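Local coordinates for protein MHC class I antigen (Anolis carolinensis, PDB 7CPO) that probably displays peptides in the groove of its two amino-terminal domains for inspection by T cells, in complex with beta2-microglobulin, at residues D31-V36 with E179-T184; L203-G208 with Y259-E264; D216-W219 with E224-L227. All blocks are in the same frame, centred on the assembly; numbering follows the deposited sequence.

Contact 1 belongs to the alpha1/alpha2 platform, whose eight-stranded sheet and overlying helices form the peptide groove of class I molecules, and lies where the chain leaves the platform. Contacts 2 and 3 lie in the immunoglobulin C1-set domain that follows. The centre of contact 1 is about 26 Å from that of contact 2 and about 29 Å from that of contact 3, and it touches neither. Contacts 2 and 3 are neighbours, their centres about 9 Å apart: strand 259-264 pairs with strand 216-221, with H262 N 2.7 Å from D218 O and E264 N 2.8 Å from D216 O, and W219 of contact 3 packs against the disulfide of contact 2.

Contact 1 (D31-V36 with E179-T184); sequences DDQEFV and ETLLRT
Q33, at the start of strand 33-39, lays its side chain against L181 at the end of helix 178-181. This is the tight part of the contact. The methyl CD2 of L181 packs on the amide of Q33 as well as on its aliphatic part, and comes nearest to Q33 NE2, at 3.5 Å. CB of Q33 is a little farther from L181 CD2, at 3.8 Å. A long, unbranched glutamine suits the place: with CG turned opposite the backbone N (chi1 -178°) and the chain extended beyond, it passes the leucine and carries its amide on toward T180, whose side chain it crosses at about a right angle. There T180 OG1 stands 3.5 Å from Q33 OE1, a weak hydrogen bond. Which acceptor the threonine proton takes is a separate matter, and it is not settled. The firmer partner of Q33 OE1 is the indole NE1 of W51.

On the looser side the segments communicate through water. One water donates to L181 O at 2.6 Å and, weakly, to D31 OD2 at 3.3 Å. Beyond the helix end R183 folds back, and its NH1 donates to T180 O at 2.9 Å with the oxygen close to the guanidinium plane.

A helix end leaves carbonyls without helical N-H partners, and here arginine, water and the Y211 hydroxyl serve those of T180 and L181. The chemistry thus implies a mixed contact, a leucine methyl against an amide whose OE1 is held by W51, with polar links where the chain leaves helix 178-181.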
# COMPACT_ATOMS: atom_id res chain seq x y z
N ASP A 31 8.37 6.36 -3.27
CA ASP A 31 8.61 5.02 -3.83
C ASP A 31 8.16 3.92 -2.87
O ASP A 31 8.94 3.05 -2.47
CB ASP A 31 10.09 4.80 -4.14
CG ASP A 31 10.60 5.68 -5.21
OD1 ASP A 31 9.78 6.19 -6.00
OD2 ASP A 31 11.83 5.86 -5.26
N ASP A 32 6.89 3.98 -2.48
CA ASP A 32 6.30 3.01 -1.55
C ASP A 32 7.10 2.83 -0.24
O ASP A 32 6.88 1.86 0.49
CB ASP A 32 6.03 1.64 -2.22
CG ASP A 32 7.29 0.84 -2.57
OD1 ASP A 32 8.20 0.70 -1.72
OD2 ASP A 32 7.36 0.32 -3.71
N GLN A 33 7.98 3.77 0.13
CA GLN A 33 8.43 3.91 1.52
C GLN A 33 7.63 5.04 2.16
O GLN A 33 7.65 6.18 1.68
CB GLN A 33 9.92 4.21 1.62
CG GLN A 33 10.42 4.32 3.05
CD GLN A 33 11.96 4.30 3.14
OE1 GLN A 33 12.56 5.01 3.96
NE2 GLN A 33 12.60 3.48 2.30
N GLU A 34 6.91 4.73 3.23
CA GLU A 34 6.16 5.78 3.91
C GLU A 34 7.13 6.66 4.68
O GLU A 34 8.02 6.16 5.36
CB GLU A 34 5.13 5.16 4.83
CG GLU A 34 4.41 6.17 5.69
CD GLU A 34 3.45 5.54 6.67
OE1 GLU A 34 3.25 4.31 6.61
OE2 GLU A 34 2.88 6.28 7.49
N PHE A 35 7.00 7.98 4.55
CA PHE A 35 7.92 8.86 5.26
C PHE A 35 7.23 9.87 6.17
O PHE A 35 7.87 10.34 7.11
CB PHE A 35 8.85 9.60 4.28
CG PHE A 35 8.19 10.71 3.46
CD1 PHE A 35 8.37 12.05 3.81
CD2 PHE A 35 7.46 10.42 2.32
CE1 PHE A 35 7.80 13.07 3.06
CE2 PHE A 35 6.89 11.42 1.57
CZ PHE A 35 7.05 12.75 1.95
N VAL A 36 5.95 10.17 5.96
CA VAL A 36 5.20 11.06 6.84
C VAL A 36 3.80 10.50 6.97
O VAL A 36 3.31 9.78 6.10
CB VAL A 36 5.14 12.52 6.32
CG1 VAL A 36 6.51 13.22 6.49
CG2 VAL A 36 4.67 12.55 4.86
N GLU A 179 20.15 6.43 1.26
CA GLU A 179 20.77 5.25 1.86
C GLU A 179 19.75 4.14 2.08
O GLU A 179 20.09 2.96 1.93
CB GLU A 179 21.46 5.60 3.18
CG GLU A 179 22.23 6.93 3.16
CD GLU A 179 21.34 8.24 3.21
OE1 GLU A 179 20.15 8.22 3.64
OE2 GLU A 179 21.88 9.30 2.81
N THR A 180 18.51 4.48 2.41
CA THR A 180 17.50 3.44 2.53
C THR A 180 16.55 3.38 1.34
O THR A 180 16.08 2.29 1.00
CB THR A 180 16.71 3.62 3.83
OG1 THR A 180 16.06 4.88 3.84
CG2 THR A 180 17.65 3.57 5.02
N LEU A 181 16.29 4.51 0.67
CA LEU A 181 15.36 4.51 -0.46
C LEU A 181 15.91 3.77 -1.67
O LEU A 181 15.15 3.19 -2.45
CB LEU A 181 15.01 5.94 -0.85
CG LEU A 181 14.13 6.72 0.13
CD1 LEU A 181 14.20 8.22 -0.19
CD2 LEU A 181 12.71 6.20 0.06
N LEU A 182 17.23 3.78 -1.85
CA LEU A 182 17.85 3.21 -3.04
C LEU A 182 18.67 1.97 -2.72
O LEU A 182 19.46 1.53 -3.55
CB LEU A 182 18.70 4.28 -3.72
CG LEU A 182 17.90 5.58 -3.92
CD1 LEU A 182 18.77 6.70 -4.43
CD2 LEU A 182 16.70 5.38 -4.83
N ARG A 183 18.50 1.40 -1.53
CA ARG A 183 19.19 0.18 -1.17
C ARG A 183 18.61 -1.01 -1.95
O ARG A 183 17.54 -0.93 -2.56
CB ARG A 183 19.06 -0.07 0.33
CG ARG A 183 17.72 -0.70 0.74
CD ARG A 183 17.56 -0.67 2.25
NE ARG A 183 16.47 -1.52 2.73
CZ ARG A 183 15.17 -1.24 2.63
NH1 ARG A 183 14.76 -0.12 2.04
NH2 ARG A 183 14.28 -2.09 3.11
N THR A 184 19.34 -2.12 -1.93
CA THR A 184 18.81 -3.38 -2.42
C THR A 184 19.00 -4.42 -1.34
O THR A 184 20.04 -4.45 -0.68
CB THR A 184 19.48 -3.85 -3.74
OG1 THR A 184 20.82 -4.27 -3.46
CG2 THR A 184 19.52 -2.74 -4.78
O HOH W 1 13.43 3.06 -4.44

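Contact 2 (L203-G208 with Y259-E264); sequences LICRVG and YKCHVE
The phenolic OH of Y259 is gripped by two groups, OD2 of D252 and NE of R221, while at the root of the same side chain Y259 CB lies 3.9 Å from CD1 of L203. Tyrosine suits this place because it can present carbon to the domain interior and still deliver its hydroxyl to polar partners farther along. Because the ring leads away from strand 203-208, the leucine meets the beta carbon; the two side chains cross at about a right angle.

The centre of the contact is the disulfide of C205 and C261. Both sulfurs lie opposite their own backbone N, with chi1 near 180° in each, and so reach inward from the two strands. C205 SG and C261 SG are bonded at 2.0 Å, with a torsion of -72° about the S-S bond. CA of C205 and CA of C261 are 6.2 Å apart, and the backbones stand wider at the L203-Y259 and V207-V263 pairs. At the latter, methyl CG2 of V207 comes 4.2 Å from CG2 of V263, a looser touch between two compact, beta-branched residues well suited to strands.

Strands 203-208 and 259-264 run in nearly the same direction, 20° apart, but belong to different sheets. This is the classic immunoglobulin core, in which an intersheet disulfide is covered by a tryptophan, here W219. On its outer face strand 203-208 sends R206 to the beta2-microglobulin chain, where NH2 bonds to the carbonyl of F11.

Across the interior the segments share only carbon and sulfur contacts, which implies that the two sheets are joined here by one covalent bond flanked by apolar packing.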
# COMPACT_ATOMS: atom_id res chain seq x y z
N LEU A 203 4.77 -27.97 -5.33
CA LEU A 203 6.06 -27.37 -5.01
C LEU A 203 5.86 -25.88 -4.73
O LEU A 203 5.37 -25.14 -5.60
CB LEU A 203 7.05 -27.59 -6.15
CG LEU A 203 7.44 -29.04 -6.51
CD1 LEU A 203 8.63 -29.08 -7.49
CD2 LEU A 203 7.74 -29.87 -5.26
N ILE A 204 6.23 -25.44 -3.53
CA ILE A 204 6.05 -24.05 -3.12
C ILE A 204 7.38 -23.32 -3.14
O ILE A 204 8.37 -23.79 -2.55
CB ILE A 204 5.40 -23.95 -1.73
CG1 ILE A 204 4.04 -24.64 -1.75
CG2 ILE A 204 5.27 -22.49 -1.31
CD1 ILE A 204 3.43 -24.75 -0.38
N CYS A 205 7.42 -22.17 -3.79
CA CYS A 205 8.61 -21.32 -3.79
C CYS A 205 8.32 -20.08 -2.95
O CYS A 205 7.54 -19.21 -3.36
CB CYS A 205 8.99 -20.95 -5.22
SG CYS A 205 10.47 -19.99 -5.27
N ARG A 206 8.94 -20.00 -1.76
CA ARG A 206 8.83 -18.83 -0.89
C ARG A 206 9.99 -17.89 -1.18
O ARG A 206 11.15 -18.31 -1.18
CB ARG A 206 8.84 -19.20 0.60
CG ARG A 206 9.35 -18.04 1.50
CD ARG A 206 9.96 -18.45 2.87
NE ARG A 206 8.98 -18.27 3.93
CZ ARG A 206 8.89 -17.20 4.71
NH1 ARG A 206 9.73 -16.19 4.59
NH2 ARG A 206 7.94 -17.16 5.62
N VAL A 207 9.67 -16.63 -1.44
CA VAL A 207 10.66 -15.62 -1.82
C VAL A 207 10.41 -14.41 -0.94
O VAL A 207 9.36 -13.76 -1.05
CB VAL A 207 10.59 -15.25 -3.31
CG1 VAL A 207 11.78 -14.38 -3.69
CG2 VAL A 207 10.57 -16.52 -4.14
N GLY A 208 11.36 -14.11 -0.06
CA GLY A 208 11.10 -13.12 0.97
C GLY A 208 12.35 -12.32 1.28
O GLY A 208 13.46 -12.70 0.91
N TYR A 259 11.43 -29.28 -12.35
CA TYR A 259 10.91 -27.99 -11.92
C TYR A 259 11.89 -27.26 -11.01
O TYR A 259 12.41 -27.83 -10.04
CB TYR A 259 9.57 -28.17 -11.19
CG TYR A 259 8.54 -28.80 -12.08
CD1 TYR A 259 8.45 -30.18 -12.21
CD2 TYR A 259 7.66 -28.02 -12.80
CE1 TYR A 259 7.51 -30.75 -13.03
CE2 TYR A 259 6.72 -28.58 -13.61
CZ TYR A 259 6.64 -29.94 -13.73
OH TYR A 259 5.68 -30.49 -14.55
N LYS A 260 12.12 -25.99 -11.32
CA LYS A 260 12.99 -25.10 -10.57
C LYS A 260 12.27 -23.77 -10.40
O LYS A 260 11.51 -23.36 -11.29
CB LYS A 260 14.32 -24.87 -11.30
CG LYS A 260 15.27 -26.05 -11.22
CD LYS A 260 16.47 -25.85 -12.13
CE LYS A 260 17.16 -27.17 -12.36
NZ LYS A 260 18.22 -27.41 -11.37
N CYS A 261 12.49 -23.11 -9.28
CA CYS A 261 11.91 -21.79 -9.06
C CYS A 261 12.91 -20.74 -9.55
O CYS A 261 14.02 -20.63 -9.03
CB CYS A 261 11.57 -21.59 -7.59
SG CYS A 261 11.00 -19.93 -7.22
N HIS A 262 12.51 -19.98 -10.57
CA HIS A 262 13.39 -19.00 -11.22
C HIS A 262 13.06 -17.59 -10.74
O HIS A 262 11.89 -17.17 -10.80
CB HIS A 262 13.25 -19.10 -12.74
CG HIS A 262 14.13 -18.15 -13.48
ND1 HIS A 262 15.43 -18.46 -13.82
CD2 HIS A 262 13.91 -16.89 -13.93
CE1 HIS A 262 15.97 -17.44 -14.46
NE2 HIS A 262 15.07 -16.47 -14.54
N VAL A 263 14.08 -16.85 -10.29
CA VAL A 263 13.90 -15.56 -9.63
C VAL A 263 14.89 -14.55 -10.20
O VAL A 263 16.10 -14.80 -10.24
CB VAL A 263 14.08 -15.68 -8.10
CG1 VAL A 263 13.91 -14.31 -7.44
CG2 VAL A 263 13.09 -16.67 -7.52
N GLU A 264 14.38 -13.39 -10.64
CA GLU A 264 15.21 -12.30 -11.12
C GLU A 264 14.91 -11.04 -10.31
O GLU A 264 13.74 -10.70 -10.09
CB GLU A 264 14.98 -12.03 -12.62

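Contact 3 (D216-W219 with E224-L227); sequences DIDW and EVWL
D218 and V225 meet obliquely, next to the W219-W226 pairing, in a beta hairpin where strand 216-221 turns back into 224-225 at the edge of one sheet of the immunoglobulin C1-set domain. With CG lying opposite its own carbonyl carbon (chi1 -83°), D218 leans over so that its OD2 sits 3.5 Å from V225 CG1. That methyl stands opposite the valine N, which turns it to the aspartate. L227 CD2 lies farther from D218 OD2, at 4.3 Å. Aspartate suits this surface edge, where it can accept a hydrogen bond from water and face R247 in a long, weak ion pair.

The two tryptophans diverge. W219 turns its indole into the core, over the disulfide of C205 and C261, and its NE1 donates to R247 O. W226 places CG opposite its own N (chi1 -173°), and its ring leads away from strand 216-221 to a cation-pi contact with R221.

One direct bond joins their backbones: W226 N donates to W219 O at 2.9 Å, somewhat bent at 138°. A water also joins them, accepting from W219 N at 3.0 Å and donating to W226 O at 2.6 Å and to D218 OD2 at 3.1 Å.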
# COMPACT_ATOMS: atom_id res chain seq x y z
N ASP A 216 10.75 -10.78 -10.56
CA ASP A 216 10.25 -11.72 -11.56
C ASP A 216 10.48 -13.13 -11.02
O ASP A 216 11.63 -13.57 -10.89
CB ASP A 216 10.92 -11.53 -12.92
CG ASP A 216 10.01 -11.93 -14.10
OD1 ASP A 216 8.89 -12.46 -13.87
OD2 ASP A 216 10.43 -11.72 -15.26
N ILE A 217 9.39 -13.81 -10.70
CA ILE A 217 9.41 -15.17 -10.18
C ILE A 217 8.59 -16.04 -11.11
O ILE A 217 7.42 -15.74 -11.37
CB ILE A 217 8.84 -15.24 -8.76
CG1 ILE A 217 9.49 -14.17 -7.87
CG2 ILE A 217 8.98 -16.67 -8.20
CD1 ILE A 217 8.83 -14.05 -6.53
N ASP A 218 9.20 -17.11 -11.60
CA ASP A 218 8.50 -18.07 -12.43
C ASP A 218 8.99 -19.47 -12.12
O ASP A 218 10.18 -19.69 -11.90
CB ASP A 218 8.69 -17.78 -13.94
CG ASP A 218 7.74 -16.71 -14.47
OD1 ASP A 218 8.19 -15.57 -14.75
OD2 ASP A 218 6.53 -17.00 -14.59
N TRP A 219 8.06 -20.41 -12.08
CA TRP A 219 8.41 -21.82 -12.13
C TRP A 219 8.79 -22.20 -13.56
O TRP A 219 8.10 -21.87 -14.53
CB TRP A 219 7.26 -22.67 -11.63
CG TRP A 219 7.27 -22.82 -10.16
CD1 TRP A 219 6.47 -22.18 -9.26
CD2 TRP A 219 8.14 -23.66 -9.41
NE1 TRP A 219 6.79 -22.58 -7.99
CE2 TRP A 219 7.82 -23.49 -8.05
CE3 TRP A 219 9.17 -24.56 -9.75
CZ2 TRP A 219 8.48 -24.17 -7.03
CZ3 TRP A 219 9.83 -25.23 -8.75
CH2 TRP A 219 9.48 -25.04 -7.40
N GLU A 224 12.02 -23.93 -19.19
CA GLU A 224 11.07 -23.02 -19.83
C GLU A 224 10.03 -22.51 -18.82
O GLU A 224 9.62 -23.23 -17.91
CB GLU A 224 10.35 -23.73 -20.98
CG GLU A 224 11.25 -24.27 -22.10
CD GLU A 224 12.11 -23.20 -22.75
OE1 GLU A 224 13.35 -23.26 -22.61
OE2 GLU A 224 11.54 -22.30 -23.41
N VAL A 225 9.59 -21.26 -19.01
CA VAL A 225 8.57 -20.70 -18.13
C VAL A 225 7.30 -21.53 -18.22
O VAL A 225 6.85 -21.89 -19.31
CB VAL A 225 8.30 -19.22 -18.45
CG1 VAL A 225 7.15 -18.69 -17.61
CG2 VAL A 225 9.56 -18.37 -18.24
N TRP A 226 6.70 -21.81 -17.07
CA TRP A 226 5.59 -22.75 -16.98
C TRP A 226 4.48 -22.13 -16.13
O TRP A 226 4.74 -21.65 -15.02
CB TRP A 226 6.07 -24.09 -16.40
CG TRP A 226 5.06 -25.22 -16.39
CD1 TRP A 226 4.36 -25.69 -15.31
CD2 TRP A 226 4.68 -26.05 -17.50
NE1 TRP A 226 3.55 -26.74 -15.69
CE2 TRP A 226 3.74 -26.98 -17.02
CE3 TRP A 226 5.05 -26.09 -18.85
CZ2 TRP A 226 3.15 -27.94 -17.85
CZ3 TRP A 226 4.46 -27.04 -19.67
CH2 TRP A 226 3.52 -27.95 -19.16
N LEU A 227 3.26 -22.15 -16.65
CA LEU A 227 2.13 -21.50 -15.99
C LEU A 227 0.95 -22.43 -15.76
O LEU A 227 -0.06 -22.00 -15.21
CB LEU A 227 1.67 -20.28 -16.78
CG LEU A 227 2.72 -19.18 -16.84
CD1 LEU A 227 2.67 -18.43 -18.17
CD2 LEU A 227 2.56 -18.25 -15.67
O HOH W 2 5.50 -19.72 -13.49